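Local coordinates for probable porin (Pseudomonas aeruginosa, PDB 4FSP), which probably forms a beta-barrel channel of the OprD family that lets small solutes pass through the outer membrane of Pseudomonas aeruginosa, at residues 127-131 and 132-136; 217-220 and 221-225; 310-314 and 315-319. All coordinates share one frame; numbering follows the deposited sequence.

How the contacts relate
The three contacts are local reversals of one OprD-type barrel chain, met in the order 1, 2, 3. Contact 1 (127-136) is the most central, its centre about 5 Å from that of the chain, whereas contacts 2 (217-225) and 3 (310-319) lie about 19 and 18 Å from it. Contacts 1 and 2 touch: T132 CG2 packs 3.9 Å from G217 N, so the inner turn meets the barrel hairpin at its wall, their centres about 15 Å apart. Contact 3 touches neither, its nearest atoms being about 10 Å from each. Contacts 2 and 3 both reach barrel strands. Bound C8E detergent touches E218 of contact 2, and P131 of contact 1 has its side chain about 10 Å from a C8E.

Contact 1 of 3, residues 127-131 and 132-136; sequences VPKLP and TIQPN
L130 and I133 face each other across a tight reversal, paired through both of their backbone amides. L130 N donates to I133 O over 2.7 Å in a nearly straight bond (168° at the hydrogen). The return bond, from I133 N to L130 O, is more bent. Together they define an antiparallel hydrogen-bonded pair that closes a type I beta turn, with P131 and T132 at its two corners.

Apolar branches line one flank. CG2 of I133 meets CB of L130 at 4.1 Å, while I133 CG1 reaches beyond it, anti to the backbone N (chi1 164°), and carries CD1 to within 3.8 Å of P128 CG. Q134 lies on another flank: its first torsion sets Q134 CG 3.2 Å from L130 O, and the bend at chi2 (-96°) then turns the amide back toward K129. There Q134 OE1 lies 3.6 Å from K129 NZ, close but not hydrogen-bonded. Further down, P135 sets its ring carbon CD against P128 O, 3.4 Å away.

The turn belongs to the loop that follows strand 119-123 and leads into the short strand 134-135. Q134 bonds through its backbone to D300 of strand 299-300, I133 rests on L165 of strand 158-168, and L130 and P131 touch H215 of strand 210-219.

Contact 2 of 3, residues 217-220 and 221-225; sequences GELE and QVYAQ
G217 and Q225 bond through both backbone amides in a beta hairpin of the porin barrel, where strand 210-219 turns into strand 223-235. E218 with A224 forms the next, non-hydrogen-bonded pair, and L219 with Y223 another hydrogen-bonded one. At the turn L219 O accepts two amides, V222 N at 2.9 Å and Y223 N at 3.1 Å; the reverse bond from L219 N to Y223 O is weak.

Side-chain rotation sets the packing here. L219 carries CG anti to its own N (chi1 179°), and its CD2 runs beside V222, 3.6 Å from CG2, both side chains pointing the same way. The Y223 ring, with chi1 at 74°, stands between its backbone N and carbonyl carbon; this swings CE1 to 3.8 Å from L219 CB, in an oblique approach. F197 of strand 193-205 touches both L219 and Y223.

E220 stretches out to a salt bridge with R164, while Q221, bent at chi2, sends OE1 to the amide of G255. E218 is extended throughout (chi2 179°), its OE1 bonded to the Y216 hydroxyl. E218 OE2 accepts from a water at 2.8 Å, and that same water accepts from Q221 N.

Contact 3 of 3, residues 310-314 and 315-319; sequences NDFAE and AGESS
This is a buried loop-to-strand turn, in which E317 reaches across with its carboxylate to the backbone of 312-314 just before strand 318-327 begins. The reversal is a type II beta turn from E314 to E317, with G316 at positive phi and E317 N donating to E314 O over 3.2 Å. That bond is fairly straight at the hydrogen (161°).

E317 holds CG anti to its backbone N (chi1 -177°) and continues extended, a shape that carries OE1 across the turn to E314 N. The bond from E314 N to E317 OE1 is weak, at 3.3 Å. The other carboxylate oxygen, E317 OE2, approaches the F312 ring obliquely, 3.6 Å from CD2, with the carboxylate and ring planes 50° apart. N310 ND2 lies 3.1 Å above the centre of one face of the F312 ring.

In this OprD-family barrel the segment leads from the loop after strand 299-300 into barrel strand 318-327: S319 and E317 bond through their backbones to Q285 and M287 of strand 278-288. One water lies between the two arms, within bonding distance of F312 O, E317 O and S319 OG, and N305 also bonds to that hydroxyl. At the start of the turn a second water joins E314 OE1 to A315 N, 2.8 Å from the latter. The other oxygen, E314 OE2, pairs with R187, whose guanidinium also bridges to D311 and would help offset the carboxylates clustered here.

Contact 1 of 3, residues 127-131 and 132-136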
# COMPACT_ATOMS: atom_id res chain seq x y z
N VAL A 127 2.97 -0.39 -10.63
CA VAL A 127 2.23 -0.31 -9.38
C VAL A 127 3.24 -0.58 -8.25
O VAL A 127 3.35 -1.69 -7.75
CB VAL A 127 1.05 -1.31 -9.37
CG1 VAL A 127 0.22 -1.18 -8.10
CG2 VAL A 127 0.15 -1.05 -10.55
N PRO A 128 4.03 0.45 -7.91
CA PRO A 128 5.11 0.19 -6.94
C PRO A 128 4.58 -0.15 -5.54
O PRO A 128 3.57 0.42 -5.09
CB PRO A 128 5.89 1.51 -6.91
CG PRO A 128 5.48 2.24 -8.18
CD PRO A 128 4.06 1.83 -8.42
N LYS A 129 5.25 -1.08 -4.87
CA LYS A 129 4.96 -1.38 -3.47
C LYS A 129 6.20 -1.11 -2.62
O LYS A 129 6.92 -2.04 -2.26
CB LYS A 129 4.53 -2.84 -3.30
CG LYS A 129 3.26 -3.21 -4.06
CD LYS A 129 2.58 -4.43 -3.44
CE LYS A 129 2.59 -4.39 -1.90
NZ LYS A 129 1.89 -3.21 -1.29
N LEU A 130 6.43 0.15 -2.29
CA LEU A 130 7.64 0.55 -1.56
C LEU A 130 7.33 1.44 -0.36
O LEU A 130 6.27 2.09 -0.31
CB LEU A 130 8.59 1.28 -2.52
CG LEU A 130 9.05 0.53 -3.76
CD1 LEU A 130 9.70 1.51 -4.73
CD2 LEU A 130 10.03 -0.58 -3.36
N PRO A 131 8.25 1.49 0.62
CA PRO A 131 7.99 2.30 1.82
C PRO A 131 7.67 3.76 1.49
O PRO A 131 7.05 4.46 2.28
CB PRO A 131 9.32 2.21 2.60
CG PRO A 131 9.89 0.88 2.20
CD PRO A 131 9.52 0.74 0.72
N THR A 132 8.10 4.20 0.31
CA THR A 132 7.91 5.59 -0.11
C THR A 132 6.75 5.73 -1.07
O THR A 132 6.39 6.85 -1.45
CB THR A 132 9.15 6.11 -0.84
OG1 THR A 132 9.43 5.25 -1.95
CG2 THR A 132 10.35 6.13 0.10
N ILE A 133 6.20 4.60 -1.50
CA ILE A 133 5.06 4.62 -2.41
C ILE A 133 4.35 3.26 -2.42
O ILE A 133 4.89 2.28 -2.93
CB ILE A 133 5.46 5.09 -3.82
CG1 ILE A 133 4.36 4.74 -4.83
CG2 ILE A 133 6.82 4.52 -4.21
CD1 ILE A 133 4.60 5.34 -6.21
N GLN A 134 3.16 3.23 -1.81
CA GLN A 134 2.32 2.04 -1.64
C GLN A 134 0.95 2.27 -2.29
O GLN A 134 0.36 3.33 -2.09
CB GLN A 134 2.09 1.78 -0.14
CG GLN A 134 3.29 1.29 0.62
CD GLN A 134 3.30 -0.21 0.74
OE1 GLN A 134 4.23 -0.90 0.28
NE2 GLN A 134 2.26 -0.74 1.38
N PRO A 135 0.42 1.27 -3.01
CA PRO A 135 -0.88 1.44 -3.67
C PRO A 135 -2.01 1.71 -2.68
O PRO A 135 -1.91 1.33 -1.51
CB PRO A 135 -1.12 0.09 -4.35
CG PRO A 135 -0.27 -0.88 -3.58
CD PRO A 135 0.92 -0.11 -3.11
N ASN A 136 -3.05 2.39 -3.14
CA ASN A 136 -4.29 2.46 -2.37
C ASN A 136 -5.15 1.26 -2.76
O ASN A 136 -5.51 1.11 -3.93
CB ASN A 136 -5.03 3.78 -2.64
CG ASN A 136 -6.21 4.00 -1.68
OD1 ASN A 136 -6.80 3.05 -1.17
ND2 ASN A 136 -6.56 5.26 -1.46

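Contact 2 of 3, residues 217-220 and 221-225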
# COMPACT_ATOMS: atom_id res chain seq x y z
N GLY A 217 13.09 8.39 -1.42
CA GLY A 217 12.10 8.83 -2.38
C GLY A 217 12.13 10.33 -2.48
O GLY A 217 12.33 11.03 -1.48
N GLU A 218 11.91 10.86 -3.68
CA GLU A 218 11.95 12.30 -3.86
C GLU A 218 10.94 12.72 -4.90
O GLU A 218 11.05 12.33 -6.07
CB GLU A 218 13.37 12.72 -4.31
CG GLU A 218 13.51 14.20 -4.64
CD GLU A 218 14.92 14.60 -5.03
OE1 GLU A 218 15.89 13.94 -4.58
OE2 GLU A 218 15.06 15.57 -5.80
N LEU A 219 9.95 13.50 -4.49
CA LEU A 219 9.08 14.17 -5.45
C LEU A 219 9.78 15.47 -5.77
O LEU A 219 9.81 16.38 -4.93
CB LEU A 219 7.71 14.48 -4.84
CG LEU A 219 6.74 15.22 -5.78
CD1 LEU A 219 6.37 14.34 -7.01
CD2 LEU A 219 5.49 15.62 -5.01
N GLU A 220 10.35 15.56 -6.96
CA GLU A 220 11.28 16.65 -7.28
C GLU A 220 10.70 18.04 -7.05
O GLU A 220 9.51 18.28 -7.31
CB GLU A 220 11.83 16.50 -8.70
CG GLU A 220 12.69 15.26 -8.88
CD GLU A 220 13.44 15.23 -10.21
OE1 GLU A 220 13.32 16.19 -11.00
OE2 GLU A 220 14.15 14.23 -10.46
N GLN A 221 11.53 18.94 -6.52
CA GLN A 221 11.10 20.30 -6.19
C GLN A 221 10.03 20.34 -5.10
O GLN A 221 9.43 21.40 -4.86
CB GLN A 221 10.62 21.05 -7.45
CG GLN A 221 11.57 20.98 -8.65
CD GLN A 221 12.98 21.48 -8.33
OE1 GLN A 221 13.16 22.39 -7.52
NE2 GLN A 221 13.98 20.88 -8.96
N VAL A 222 9.77 19.21 -4.43
CA VAL A 222 8.82 19.20 -3.31
C VAL A 222 9.38 18.64 -1.99
O VAL A 222 9.55 19.39 -1.03
CB VAL A 222 7.50 18.49 -3.66
CG1 VAL A 222 6.46 18.80 -2.59
CG2 VAL A 222 6.99 18.92 -5.02
N TYR A 223 9.63 17.33 -1.94
CA TYR A 223 10.22 16.74 -0.74
C TYR A 223 11.05 15.50 -1.07
O TYR A 223 10.85 14.86 -2.10
CB TYR A 223 9.15 16.36 0.29
CG TYR A 223 8.35 15.14 -0.08
CD1 TYR A 223 7.23 15.24 -0.90
CD2 TYR A 223 8.71 13.86 0.37
CE1 TYR A 223 6.48 14.12 -1.26
CE2 TYR A 223 7.96 12.73 0.02
CZ TYR A 223 6.85 12.88 -0.80
OH TYR A 223 6.09 11.79 -1.16
N ALA A 224 11.96 15.18 -0.16
CA ALA A 224 12.70 13.92 -0.19
C ALA A 224 12.42 13.24 1.13
O ALA A 224 12.33 13.89 2.16
CB ALA A 224 14.20 14.18 -0.33
N GLN A 225 12.30 11.91 1.10
CA GLN A 225 12.05 11.16 2.32
C GLN A 225 13.04 10.01 2.44
O GLN A 225 13.24 9.27 1.48
CB GLN A 225 10.62 10.65 2.34
CG GLN A 225 10.27 9.65 3.44
CD GLN A 225 8.75 9.37 3.48
OE1 GLN A 225 8.30 8.25 3.22
NE2 GLN A 225 7.98 10.41 3.78
O HOH W 1 14.24 18.21 -5.94

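Contact 3 of 3, residues 310-314 and 315-319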
# COMPACT_ATOMS: atom_id res chain seq x y z
N ASN A 310 -8.30 7.30 8.72
CA ASN A 310 -7.30 8.26 9.18
C ASN A 310 -5.91 7.65 9.21
O ASN A 310 -5.76 6.43 9.34
CB ASN A 310 -7.65 8.81 10.57
CG ASN A 310 -6.76 9.99 10.99
OD1 ASN A 310 -6.60 10.96 10.23
ND2 ASN A 310 -6.20 9.91 12.19
N ASP A 311 -4.90 8.51 9.11
CA ASP A 311 -3.51 8.04 9.06
C ASP A 311 -2.71 8.50 10.28
O ASP A 311 -1.52 8.23 10.40
CB ASP A 311 -2.84 8.51 7.77
CG ASP A 311 -2.87 10.03 7.61
OD1 ASP A 311 -3.35 10.72 8.53
OD2 ASP A 311 -2.40 10.53 6.56
N PHE A 312 -3.39 9.20 11.19
CA PHE A 312 -2.78 9.65 12.43
C PHE A 312 -1.41 10.23 12.19
O PHE A 312 -0.43 9.80 12.81
CB PHE A 312 -2.74 8.48 13.42
CG PHE A 312 -4.12 7.99 13.78
CD1 PHE A 312 -4.78 7.08 12.96
CD2 PHE A 312 -4.77 8.48 14.91
CE1 PHE A 312 -6.06 6.65 13.27
CE2 PHE A 312 -6.06 8.05 15.22
CZ PHE A 312 -6.71 7.15 14.39
N ALA A 313 -1.34 11.19 11.27
CA ALA A 313 -0.07 11.72 10.80
C ALA A 313 -0.05 13.25 10.75
O ALA A 313 0.63 13.83 9.90
CB ALA A 313 0.29 11.13 9.43
N GLU A 314 -0.79 13.88 11.65
CA GLU A 314 -0.66 15.32 11.87
C GLU A 314 0.69 15.61 12.52
O GLU A 314 1.25 14.75 13.20
CB GLU A 314 -1.76 15.83 12.80
CG GLU A 314 -3.14 15.74 12.19
CD GLU A 314 -3.27 16.57 10.93
OE1 GLU A 314 -2.93 17.77 10.98
OE2 GLU A 314 -3.71 16.02 9.89
N ALA A 315 1.19 16.82 12.29
CA ALA A 315 2.40 17.27 12.97
C ALA A 315 2.26 17.03 14.48
O ALA A 315 1.20 17.29 15.06
CB ALA A 315 2.63 18.76 12.69
N GLY A 316 3.30 16.49 15.11
CA GLY A 316 3.31 16.37 16.56
C GLY A 316 2.53 15.20 17.14
O GLY A 316 2.67 14.90 18.34
N GLU A 317 1.75 14.52 16.31
CA GLU A 317 0.83 13.50 16.83
C GLU A 317 1.45 12.13 17.18
O GLU A 317 2.16 11.51 16.38
CB GLU A 317 -0.34 13.31 15.87
CG GLU A 317 -1.38 12.32 16.36
CD GLU A 317 -2.57 12.21 15.41
OE1 GLU A 317 -2.45 12.64 14.24
OE2 GLU A 317 -3.63 11.71 15.85
N SER A 318 1.15 11.69 18.40
CA SER A 318 1.44 10.34 18.88
C SER A 318 0.17 9.51 18.83
O SER A 318 -0.91 10.03 19.12
CB SER A 318 1.89 10.40 20.35
OG SER A 318 3.18 10.95 20.46
N SER A 319 0.28 8.22 18.52
CA SER A 319 -0.90 7.35 18.50
C SER A 319 -0.58 5.91 18.89
O SER A 319 0.54 5.42 18.67
CB SER A 319 -1.55 7.38 17.11
OG SER A 319 -0.64 6.91 16.13
O HOH W 2 0.80 9.26 15.34
O HOH W 3 -0.19 18.86 11.01